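Putative uncharacterized protein (Dictyostelium purpureum, PDB 4R12) is nicastrin, probably an essential subunit of the gamma-secretase complex, which cleaves membrane proteins such as Notch receptors and the amyloid precursor protein within the membrane. Local coordinates at residues A[107-112]-A[134-139]; A[22-27]-A[224-229]; A[368-373]-A[428-433]; A[238-243]-A[323-328]. All coordinates share one frame; numbering follows the deposited sequence.

Contact 1: A[107-112]-A[134-139]; sequences SPDSRY and FTYFSF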
# COMPACT_ATOMS: atom_id res chain seq x y z
N SER A 107 -6.92 0.58 -15.15
CA SER A 107 -5.94 -0.03 -14.26
C SER A 107 -4.72 -0.52 -15.03
O SER A 107 -4.83 -1.34 -15.94
CB SER A 107 -6.56 -1.20 -13.48
OG SER A 107 -5.58 -1.89 -12.72
N PRO A 108 -3.54 -0.00 -14.65
CA PRO A 108 -2.25 -0.43 -15.21
C PRO A 108 -1.73 -1.68 -14.51
O PRO A 108 -0.61 -2.09 -14.74
CB PRO A 108 -1.34 0.76 -14.92
CG PRO A 108 -1.86 1.25 -13.58
CD PRO A 108 -3.36 1.03 -13.61
N ASP A 109 -2.54 -2.26 -13.63
CA ASP A 109 -2.07 -3.40 -12.86
C ASP A 109 -2.44 -4.72 -13.52
O ASP A 109 -2.83 -4.75 -14.69
CB ASP A 109 -2.63 -3.34 -11.44
CG ASP A 109 -1.64 -3.84 -10.40
OD1 ASP A 109 -1.55 -5.08 -10.22
OD2 ASP A 109 -0.96 -3.01 -9.76
N SER A 110 -2.33 -5.82 -12.78
CA SER A 110 -2.62 -7.16 -13.30
C SER A 110 -4.12 -7.49 -13.31
O SER A 110 -4.87 -6.96 -12.50
CB SER A 110 -1.86 -8.20 -12.47
OG SER A 110 -2.30 -9.51 -12.75
N ARG A 111 -4.54 -8.39 -14.21
CA ARG A 111 -5.92 -8.88 -14.24
C ARG A 111 -6.26 -9.71 -13.00
O ARG A 111 -7.43 -9.83 -12.62
CB ARG A 111 -6.18 -9.72 -15.49
CG ARG A 111 -5.99 -9.01 -16.84
CD ARG A 111 -7.28 -8.36 -17.32
NE ARG A 111 -7.18 -7.79 -18.66
CZ ARG A 111 -7.59 -8.40 -19.78
NH1 ARG A 111 -8.12 -9.61 -19.73
NH2 ARG A 111 -7.45 -7.79 -20.95
N TYR A 112 -5.24 -10.32 -12.41
CA TYR A 112 -5.40 -11.05 -11.16
C TYR A 112 -4.14 -10.78 -10.33
O TYR A 112 -3.15 -11.49 -10.43
CB TYR A 112 -5.60 -12.56 -11.43
CG TYR A 112 -5.94 -13.45 -10.23
CD1 TYR A 112 -5.40 -13.21 -8.97
CD2 TYR A 112 -6.77 -14.55 -10.38
CE1 TYR A 112 -5.69 -14.02 -7.89
CE2 TYR A 112 -7.07 -15.38 -9.31
CZ TYR A 112 -6.52 -15.11 -8.07
OH TYR A 112 -6.80 -15.93 -6.99
N PHE A 134 -0.12 -2.12 -17.90
CA PHE A 134 0.86 -1.11 -18.31
C PHE A 134 2.05 -0.94 -17.35
O PHE A 134 3.17 -0.63 -17.78
CB PHE A 134 0.13 0.21 -18.49
CG PHE A 134 0.86 1.22 -19.31
CD1 PHE A 134 1.76 0.84 -20.28
CD2 PHE A 134 0.63 2.57 -19.10
CE1 PHE A 134 2.41 1.79 -21.05
CE2 PHE A 134 1.28 3.52 -19.86
CZ PHE A 134 2.18 3.12 -20.83
N THR A 135 1.81 -1.11 -16.05
CA THR A 135 2.89 -0.94 -15.07
C THR A 135 4.03 -1.93 -15.30
O THR A 135 5.20 -1.59 -15.08
CB THR A 135 2.35 -1.10 -13.62
OG1 THR A 135 1.47 -0.01 -13.34
CG2 THR A 135 3.49 -1.07 -12.60
N TYR A 136 3.71 -3.12 -15.79
CA TYR A 136 4.69 -4.20 -15.89
C TYR A 136 5.37 -4.29 -17.25
O TYR A 136 5.73 -5.35 -17.69
CB TYR A 136 4.01 -5.54 -15.55
CG TYR A 136 3.34 -5.43 -14.21
CD1 TYR A 136 4.11 -5.27 -13.06
CD2 TYR A 136 1.96 -5.45 -14.09
CE1 TYR A 136 3.52 -5.15 -11.83
CE2 TYR A 136 1.36 -5.32 -12.84
CZ TYR A 136 2.15 -5.17 -11.72
OH TYR A 136 1.59 -5.03 -10.46
N PHE A 137 5.55 -3.14 -17.89
CA PHE A 137 6.37 -3.06 -19.10
C PHE A 137 7.71 -2.42 -18.79
O PHE A 137 7.83 -1.64 -17.84
CB PHE A 137 5.64 -2.27 -20.18
CG PHE A 137 4.53 -3.04 -20.84
CD1 PHE A 137 3.28 -3.12 -20.24
CD2 PHE A 137 4.75 -3.70 -22.05
CE1 PHE A 137 2.25 -3.85 -20.85
CE2 PHE A 137 3.73 -4.42 -22.66
CZ PHE A 137 2.48 -4.49 -22.06
N SER A 138 8.72 -2.73 -19.60
CA SER A 138 10.05 -2.18 -19.41
C SER A 138 10.32 -1.03 -20.37
O SER A 138 10.46 -1.24 -21.57
CB SER A 138 11.11 -3.27 -19.60
OG SER A 138 12.41 -2.74 -19.39
N PHE A 139 10.40 0.18 -19.82
CA PHE A 139 10.60 1.38 -20.62
C PHE A 139 12.07 1.81 -20.60
O PHE A 139 12.65 1.94 -19.53
CB PHE A 139 9.72 2.53 -20.11
CG PHE A 139 8.26 2.22 -20.11
CD1 PHE A 139 7.66 1.60 -19.02
CD2 PHE A 139 7.47 2.53 -21.20
CE1 PHE A 139 6.31 1.30 -19.02
CE2 PHE A 139 6.12 2.24 -21.21
CZ PHE A 139 5.54 1.63 -20.12
O HOH W 1 0.09 -0.51 -10.92
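Pro108 and Thr135 carry the main backbone link between these two pieces of chain. The amide of Thr135 donates to Pro108 O at 2.9 Å between N and O, nearly straight at 164°. A second polar link runs through water: one molecule donates to Asp109 OD2 and accepts from Thr135 OG1, so the hydroxyl and the carboxylate share it. The Tyr136 hydroxyl lies 3.1 Å from Asp109 OD1, a weak bond whose proton has another acceptor within reach. The same OD1 takes the amide of Ser110 at 2.8 Å from its N, on the anti side of the carboxylate, which ties the acid back to its own loop.

Both segments belong to the small lobe of nicastrin, where the long connection after strand 90-96 folds back on itself before strand 138-139. The turn at 107-109 is an ST turn, Ser107 OG accepting from the amide of Asp109, and a second ST turn follows at Ser110. Phe134 and Thr135 form a short 3-10 segment.

The apolar contact is that of Pro108 CB on Phe134 CB at 3.9 Å. Van der Waals and ring contacts complete the fit: Pro108 CB comes within 3.3 Å of Thr135 OG1, and the Tyr136 ring stands almost perpendicular to the Asp109 carboxylate, the planes 89° apart, its edge carbon CE2 3.7 Å from Ser110 N. CG of Phe134 is anti to the backbone N (chi1 -162°); the end of the side chain leads away from Pro108, and its ring meets Phe77 and Phe226.

Contact 2: A[22-27]-A[224-229]; sequences YPCTKI and TAFFRD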
# COMPACT_ATOMS: atom_id res chain seq x y z
N TYR A 22 7.00 13.18 -10.16
CA TYR A 22 6.80 11.83 -9.66
C TYR A 22 7.26 10.82 -10.70
O TYR A 22 6.55 10.54 -11.66
CB TYR A 22 5.33 11.61 -9.30
CG TYR A 22 4.71 12.76 -8.52
CD1 TYR A 22 4.99 12.95 -7.18
CD2 TYR A 22 3.83 13.66 -9.14
CE1 TYR A 22 4.43 14.02 -6.46
CE2 TYR A 22 3.27 14.72 -8.43
CZ TYR A 22 3.57 14.89 -7.09
OH TYR A 22 3.00 15.93 -6.38
N PRO A 23 8.46 10.27 -10.50
CA PRO A 23 9.08 9.42 -11.53
C PRO A 23 8.52 8.00 -11.56
O PRO A 23 8.07 7.45 -10.55
CB PRO A 23 10.55 9.40 -11.11
CG PRO A 23 10.51 9.55 -9.61
CD PRO A 23 9.31 10.44 -9.31
N CYS A 24 8.55 7.42 -12.76
CA CYS A 24 8.47 5.99 -12.94
C CYS A 24 9.84 5.39 -12.64
O CYS A 24 10.84 5.84 -13.18
CB CYS A 24 8.04 5.67 -14.38
SG CYS A 24 8.14 3.93 -14.81
N THR A 25 9.91 4.39 -11.76
CA THR A 25 11.20 3.83 -11.36
C THR A 25 11.34 2.41 -11.86
O THR A 25 10.36 1.84 -12.35
CB THR A 25 11.36 3.86 -9.83
OG1 THR A 25 10.36 3.04 -9.24
CG2 THR A 25 11.23 5.31 -9.29
N LYS A 26 12.53 1.83 -11.74
CA LYS A 26 12.79 0.48 -12.25
C LYS A 26 12.73 -0.58 -11.15
O LYS A 26 13.35 -0.44 -10.09
CB LYS A 26 14.16 0.41 -12.95
CG LYS A 26 14.24 -0.65 -14.07
CD LYS A 26 13.81 -0.03 -15.41
CE LYS A 26 13.54 -1.07 -16.50
NZ LYS A 26 13.18 -0.38 -17.78
N ILE A 27 11.98 -1.64 -11.42
CA ILE A 27 11.89 -2.76 -10.50
C ILE A 27 12.36 -4.03 -11.22
O ILE A 27 11.91 -4.32 -12.32
CB ILE A 27 10.44 -2.98 -9.99
CG1 ILE A 27 9.89 -1.70 -9.36
CG2 ILE A 27 10.39 -4.15 -9.02
CD1 ILE A 27 10.45 -1.39 -8.02
N THR A 224 -0.23 0.28 -4.66
CA THR A 224 0.56 0.28 -5.90
C THR A 224 0.10 1.36 -6.84
O THR A 224 -1.01 1.88 -6.71
CB THR A 224 0.48 -1.06 -6.65
OG1 THR A 224 -0.89 -1.42 -6.85
CG2 THR A 224 1.19 -2.16 -5.87
N ALA A 225 0.95 1.67 -7.81
CA ALA A 225 0.65 2.64 -8.85
C ALA A 225 1.75 2.59 -9.91
O ALA A 225 2.82 2.00 -9.68
CB ALA A 225 0.54 4.04 -8.29
N PHE A 226 1.47 3.17 -11.07
CA PHE A 226 2.48 3.33 -12.10
C PHE A 226 3.52 4.30 -11.54
O PHE A 226 4.72 4.06 -11.62
CB PHE A 226 1.88 3.86 -13.41
CG PHE A 226 2.80 3.77 -14.60
CD1 PHE A 226 3.77 4.74 -14.81
CD2 PHE A 226 2.69 2.72 -15.50
CE1 PHE A 226 4.62 4.67 -15.90
CE2 PHE A 226 3.55 2.63 -16.61
CZ PHE A 226 4.50 3.61 -16.80
N PHE A 227 3.03 5.41 -10.99
CA PHE A 227 3.86 6.42 -10.33
C PHE A 227 3.72 6.25 -8.83
O PHE A 227 2.76 6.72 -8.23
CB PHE A 227 3.43 7.84 -10.74
CG PHE A 227 3.49 8.07 -12.23
CD1 PHE A 227 4.71 8.19 -12.87
CD2 PHE A 227 2.33 8.15 -12.97
CE1 PHE A 227 4.77 8.37 -14.25
CE2 PHE A 227 2.39 8.34 -14.34
CZ PHE A 227 3.61 8.46 -14.98
N ARG A 228 4.68 5.56 -8.22
CA ARG A 228 4.48 5.09 -6.85
C ARG A 228 4.49 6.19 -5.78
O ARG A 228 4.00 5.97 -4.66
CB ARG A 228 5.51 3.99 -6.53
CG ARG A 228 5.13 2.65 -7.23
CD ARG A 228 6.24 1.60 -7.22
NE ARG A 228 7.25 1.82 -8.26
CZ ARG A 228 7.11 1.47 -9.54
NH1 ARG A 228 5.99 0.88 -9.95
NH2 ARG A 228 8.08 1.72 -10.41
N ASP A 229 5.00 7.38 -6.11
CA ASP A 229 4.88 8.51 -5.19
C ASP A 229 3.44 9.02 -5.12
O ASP A 229 3.11 9.83 -4.27
CB ASP A 229 5.80 9.66 -5.58
CG ASP A 229 7.26 9.30 -5.44
OD1 ASP A 229 7.65 8.76 -4.38
OD2 ASP A 229 8.02 9.52 -6.41
O HOH W 2 6.48 8.42 -8.46
O HOH W 3 7.11 4.85 -9.70
O HOH W 4 9.54 3.10 -6.89
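The Arg228 guanidinium lies between Ile27 CG1 on one face, 4.0 Å above its plane and toward the rim, and Phe226 O with a water on the opposite face. In its plane, NH2 donates to Thr25 OG1 at 2.9 Å, close to straight at 170° and only 1° out of plane, while NE donates to another water in the same plane. The bend of the arginine at chi3 (-81°) places NE near this hydroxyl. The two bonds in the guanidinium plane hold its rotation.

The Phe227 ring has Phe226 CD1 over the centre of one face; Cys24 N and Pro23 C lie at its edge, and Tyr22 O comes within 3.2 Å of CD1. Cys24, bonded to Cys36 in a disulfide, brings SG 3.8 Å from Phe226 CE1, an oblique sulfur-aromatic contact. Tyr22 CD1 rests on Asp229 CB at 3.7 Å.

Two waters sit between the segments, one of them the water over the guanidinium face, and both donate to Pro23 O. That one also donates to Phe226 O and accepts from the Arg228 amide; the other also donates to Asp229 OD2 and accepts from the Asp229 amide. Backbone groups of both segments, and the Asp229 carboxylate, are thus linked through shared water.

Phe226 and Phe227 also pack on Phe77 and on Ile143 of strand 143-146, which pairs with strand 21-29. The arrangement is a lobe interface: the loop after strand 214-220 of the large lobe is set against strand 21-29 of the small lobe by an aromatic cluster, an arginine bond and bridging waters.

Contact 3: A[368-373]-A[428-433]; sequences STITFK and NDIVYI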
# COMPACT_ATOMS: atom_id res chain seq x y z
N SER A 368 -28.68 2.82 9.24
CA SER A 368 -27.60 2.11 8.56
C SER A 368 -27.72 2.18 7.03
O SER A 368 -28.80 1.94 6.48
CB SER A 368 -27.58 0.64 9.00
OG SER A 368 -26.57 -0.05 8.31
N THR A 369 -26.63 2.54 6.36
CA THR A 369 -26.62 2.60 4.90
C THR A 369 -25.87 1.42 4.30
O THR A 369 -25.65 1.36 3.09
CB THR A 369 -25.99 3.91 4.40
OG1 THR A 369 -24.63 3.98 4.84
CG2 THR A 369 -26.75 5.10 4.93
N ILE A 370 -25.49 0.48 5.16
CA ILE A 370 -24.67 -0.66 4.79
C ILE A 370 -25.44 -1.97 4.95
O ILE A 370 -26.14 -2.18 5.95
CB ILE A 370 -23.38 -0.72 5.64
CG1 ILE A 370 -22.52 0.52 5.39
CG2 ILE A 370 -22.60 -2.00 5.36
CD1 ILE A 370 -22.00 0.64 3.96
N THR A 371 -25.34 -2.83 3.95
CA THR A 371 -25.88 -4.18 4.04
C THR A 371 -24.82 -5.16 3.55
O THR A 371 -23.95 -4.79 2.75
CB THR A 371 -27.19 -4.32 3.23
OG1 THR A 371 -27.81 -5.58 3.52
CG2 THR A 371 -26.92 -4.23 1.73
N PHE A 372 -24.88 -6.40 4.03
CA PHE A 372 -23.91 -7.42 3.63
C PHE A 372 -24.55 -8.47 2.73
O PHE A 372 -25.68 -8.92 2.96
CB PHE A 372 -23.28 -8.08 4.85
CG PHE A 372 -22.37 -7.18 5.64
CD1 PHE A 372 -21.12 -6.83 5.16
CD2 PHE A 372 -22.79 -6.67 6.86
CE1 PHE A 372 -20.27 -5.98 5.88
CE2 PHE A 372 -21.95 -5.83 7.60
CZ PHE A 372 -20.69 -5.49 7.11
N LYS A 373 -23.81 -8.86 1.69
CA LYS A 373 -24.24 -9.91 0.78
C LYS A 373 -23.19 -10.99 0.66
O LYS A 373 -21.99 -10.73 0.81
CB LYS A 373 -24.55 -9.33 -0.60
CG LYS A 373 -25.88 -8.62 -0.67
CD LYS A 373 -26.04 -7.83 -1.95
CE LYS A 373 -27.25 -6.90 -1.84
NZ LYS A 373 -27.45 -6.09 -3.07
N ASN A 428 -18.53 6.38 8.35
CA ASN A 428 -19.05 6.33 9.72
C ASN A 428 -19.79 5.02 10.02
O ASN A 428 -19.53 4.35 11.02
CB ASN A 428 -19.97 7.52 9.98
CG ASN A 428 -19.21 8.84 10.15
OD1 ASN A 428 -17.99 8.89 10.10
ND2 ASN A 428 -19.96 9.93 10.34
N ASP A 429 -20.70 4.66 9.11
CA ASP A 429 -21.45 3.41 9.21
C ASP A 429 -20.54 2.19 9.27
O ASP A 429 -20.72 1.32 10.12
CB ASP A 429 -22.44 3.29 8.05
CG ASP A 429 -23.76 4.00 8.32
OD1 ASP A 429 -23.98 4.39 9.48
OD2 ASP A 429 -24.58 4.15 7.39
N ILE A 430 -19.54 2.13 8.38
CA ILE A 430 -18.64 1.00 8.37
C ILE A 430 -17.82 0.93 9.68
O ILE A 430 -17.67 -0.16 10.26
CB ILE A 430 -17.71 1.05 7.12
CG1 ILE A 430 -18.57 0.84 5.86
CG2 ILE A 430 -16.61 -0.02 7.20
CD1 ILE A 430 -17.82 1.06 4.52
N VAL A 431 -17.33 2.08 10.16
CA VAL A 431 -16.60 2.08 11.43
C VAL A 431 -17.51 1.64 12.58
O VAL A 431 -17.12 0.80 13.41
CB VAL A 431 -16.00 3.47 11.75
CG1 VAL A 431 -15.33 3.46 13.13
CG2 VAL A 431 -14.99 3.87 10.67
N TYR A 432 -18.72 2.17 12.61
CA TYR A 432 -19.66 1.77 13.66
C TYR A 432 -19.97 0.28 13.61
O TYR A 432 -19.92 -0.42 14.63
CB TYR A 432 -20.97 2.56 13.56
CG TYR A 432 -21.97 2.06 14.59
CD1 TYR A 432 -21.80 2.37 15.93
CD2 TYR A 432 -23.04 1.23 14.23
CE1 TYR A 432 -22.68 1.91 16.90
CE2 TYR A 432 -23.93 0.76 15.20
CZ TYR A 432 -23.74 1.10 16.54
OH TYR A 432 -24.59 0.65 17.52
N ILE A 433 -20.30 -0.21 12.42
CA ILE A 433 -20.67 -1.61 12.28
C ILE A 433 -19.49 -2.52 12.64
O ILE A 433 -19.66 -3.47 13.39
CB ILE A 433 -21.19 -1.91 10.85
CG1 ILE A 433 -22.51 -1.16 10.63
CG2 ILE A 433 -21.38 -3.41 10.64
CD1 ILE A 433 -22.91 -1.03 9.17
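Thr369 meets Asp429 through two donors that converge on one oxygen. Its hydroxyl donates to Asp429 OD2 at 2.6 Å from OG1, and OD2 receives it on its anti lone pair; its amide donates to the same OD2 at 2.8 Å from N, coming from above the carboxylate plane. OG1 sits between the backbone N and the carbonyl carbon (chi1 61°), which puts it beside the amide so that both can reach the acid. The other oxygen, OD1, bonds to Tyr365 OH, and both carboxylate oxygens therefore have partners. This concentration of donors would probably favour the charged form. An alanine in place of Asp429 would probably leave the Thr369 amide and hydroxyl without their shared acceptor and set the Tyr365 hydroxyl free to turn.

Ser368 OG has its main polar partner in Ala362 O; it also accepts a weak bond from the amide of Ile370. Next to the polar group, Ile370 CB lies 3.6 Å from Ile433 CD1. The Ile370 and Ile430 side chains cross at about a right angle, CD1 of the first 3.9 Å from CG1 of the second. The edge of the Phe372 ring, at CE2, meets Ile433 CG2 at 3.9 Å.

Strand 370-373 and helix 428-433 cross at -63°, their axes 9.7 Å apart. Within the large lobe the strand pairs with strand 339-347, helix 352-362 packs against Phe372 and Ile433, and Ile430 and Val431 carry helix 427-441 on to helix 234-252.

Contact 4: A[238-243]-A[323-328]; sequences SFATVT and IELNQI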
# COMPACT_ATOMS: atom_id res chain seq x y z
N SER A 238 -6.24 2.31 1.45
CA SER A 238 -6.18 3.33 2.49
C SER A 238 -7.55 3.67 3.08
O SER A 238 -7.64 4.10 4.24
CB SER A 238 -5.46 4.58 1.96
OG SER A 238 -6.17 5.19 0.91
N PHE A 239 -8.64 3.47 2.33
CA PHE A 239 -9.96 3.63 2.95
C PHE A 239 -10.08 2.64 4.12
O PHE A 239 -10.44 3.05 5.24
CB PHE A 239 -11.09 3.42 1.93
CG PHE A 239 -12.49 3.69 2.47
CD1 PHE A 239 -13.15 2.75 3.27
CD2 PHE A 239 -13.19 4.83 2.10
CE1 PHE A 239 -14.44 2.98 3.73
CE2 PHE A 239 -14.49 5.06 2.55
CZ PHE A 239 -15.11 4.13 3.37
N ALA A 240 -9.76 1.37 3.88
CA ALA A 240 -9.76 0.36 4.95
C ALA A 240 -8.76 0.68 6.07
O ALA A 240 -9.06 0.48 7.25
CB ALA A 240 -9.47 -1.05 4.37
N THR A 241 -7.59 1.20 5.71
CA THR A 241 -6.63 1.59 6.74
C THR A 241 -7.21 2.65 7.69
O THR A 241 -7.10 2.53 8.91
CB THR A 241 -5.33 2.11 6.12
OG1 THR A 241 -4.78 1.10 5.26
CG2 THR A 241 -4.31 2.47 7.21
N VAL A 242 -7.85 3.67 7.12
CA VAL A 242 -8.53 4.69 7.92
C VAL A 242 -9.63 4.07 8.78
O VAL A 242 -9.79 4.40 9.98
CB VAL A 242 -9.14 5.78 7.02
CG1 VAL A 242 -10.04 6.71 7.82
CG2 VAL A 242 -8.04 6.57 6.33
N THR A 243 -10.39 3.19 8.15
CA THR A 243 -11.48 2.49 8.82
C THR A 243 -10.99 1.75 10.05
O THR A 243 -11.49 1.96 11.16
CB THR A 243 -12.16 1.48 7.87
OG1 THR A 243 -12.74 2.17 6.76
CG2 THR A 243 -13.26 0.70 8.62
N ILE A 323 -10.67 -11.80 10.48
CA ILE A 323 -11.44 -10.83 9.72
C ILE A 323 -10.48 -9.95 8.90
O ILE A 323 -9.56 -9.34 9.45
CB ILE A 323 -12.29 -9.92 10.65
CG1 ILE A 323 -13.05 -10.77 11.68
CG2 ILE A 323 -13.24 -9.05 9.85
CD1 ILE A 323 -14.13 -11.63 11.07
N GLU A 324 -10.69 -9.88 7.59
CA GLU A 324 -9.86 -9.04 6.74
C GLU A 324 -10.69 -7.99 6.02
O GLU A 324 -11.76 -8.28 5.48
CB GLU A 324 -9.10 -9.87 5.69
CG GLU A 324 -8.20 -9.02 4.77
CD GLU A 324 -7.41 -9.84 3.78
OE1 GLU A 324 -7.51 -11.10 3.84
OE2 GLU A 324 -6.70 -9.25 2.92
N LEU A 325 -10.18 -6.76 6.02
CA LEU A 325 -10.76 -5.69 5.22
C LEU A 325 -9.99 -5.62 3.90
O LEU A 325 -8.78 -5.51 3.90
CB LEU A 325 -10.68 -4.36 5.97
CG LEU A 325 -11.24 -4.40 7.38
CD1 LEU A 325 -11.22 -3.00 7.95
CD2 LEU A 325 -12.66 -4.98 7.39
N ASN A 326 -10.69 -5.69 2.77
CA ASN A 326 -9.97 -5.69 1.50
C ASN A 326 -10.78 -5.05 0.38
O ASN A 326 -11.54 -5.74 -0.32
CB ASN A 326 -9.56 -7.11 1.13
CG ASN A 326 -8.42 -7.13 0.12
OD1 ASN A 326 -8.54 -6.56 -0.97
ND2 ASN A 326 -7.29 -7.73 0.49
N GLN A 327 -10.58 -3.74 0.25
CA GLN A 327 -11.34 -2.82 -0.62
C GLN A 327 -12.80 -2.67 -0.15
O GLN A 327 -13.68 -3.42 -0.57
CB GLN A 327 -11.28 -3.26 -2.09
CG GLN A 327 -9.84 -3.45 -2.60
CD GLN A 327 -9.75 -3.43 -4.12
OE1 GLN A 327 -9.51 -2.38 -4.72
NE2 GLN A 327 -9.98 -4.57 -4.75
N ILE A 328 -13.04 -1.68 0.72
CA ILE A 328 -14.38 -1.53 1.32
C ILE A 328 -14.94 -0.11 1.18
O ILE A 328 -15.95 0.23 1.81
CB ILE A 328 -14.36 -1.93 2.81
CG1 ILE A 328 -13.41 -1.04 3.63
CG2 ILE A 328 -14.00 -3.42 2.97
CD1 ILE A 328 -13.54 -1.26 5.15
O HOH W 5 -10.26 -0.14 1.20
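Ile328 threads its side chain between Phe239, Ala240 and Thr243. From CB, CG1 sits between the backbone N and the carbonyl carbon (chi1 61°) and packs 3.8 Å from Phe239 CD1 and 4.0 Å from Ala240 CB. The terminal CD1 then reaches Thr243 tip to tip, 3.9 Å from OG1 and 4.0 Å from CG2. The Phe239 side chain crosses the isoleucine at about a right angle, and its CE1 also comes near Ile328 O.

Ala240 CB makes a second contact, 3.9 Å from Leu325 CB, so one methyl touches both the strand and the loop after it. This is helix-on-sheet packing in the large lobe, whose family belongs to the zinc exopeptidase clan: helix 234-252 lies against strand 319-325, which is flanked by parallel strands 214-220 and 397-401. The Ala240 and Ile328 amides both donate to one water, a polar bridge within this otherwise apolar contact.

Thr243 OG1 donates to Phe239 O at 2.9 Å, from 43° above the carbonyl plane, and that oxygen also accepts the Thr243 amide. Replacing Thr243 by an alanine would probably open a gap beside Ile328 CD1 and leave Phe239 O with one donor fewer. Thr243 also touches Leu427, Ile430 and Leu434 of helix 427-441, while Phe239 packs on Tyr459 of helix 452-463.

Contacts 1 and 2 lie together, their centres about 11 Å apart, and contacts 3 and 4 form a second pair with centres about 13 Å apart. Along the chain contact 1 is nested inside the loop closed by contact 2; contact 4 follows, then contact 3. Contact 1 is internal to the small lobe, contact 2 joins small lobe to large, and contacts 3 and 4 are internal to the large lobe, so the four span both lobes. Phe134 touches Phe226 between the first two, and Ile430 packs on Thr243 and Ile328 between the last two. Contacts 2 and 3, about 34 Å apart between centres, lie on opposite sides of the chain's centre.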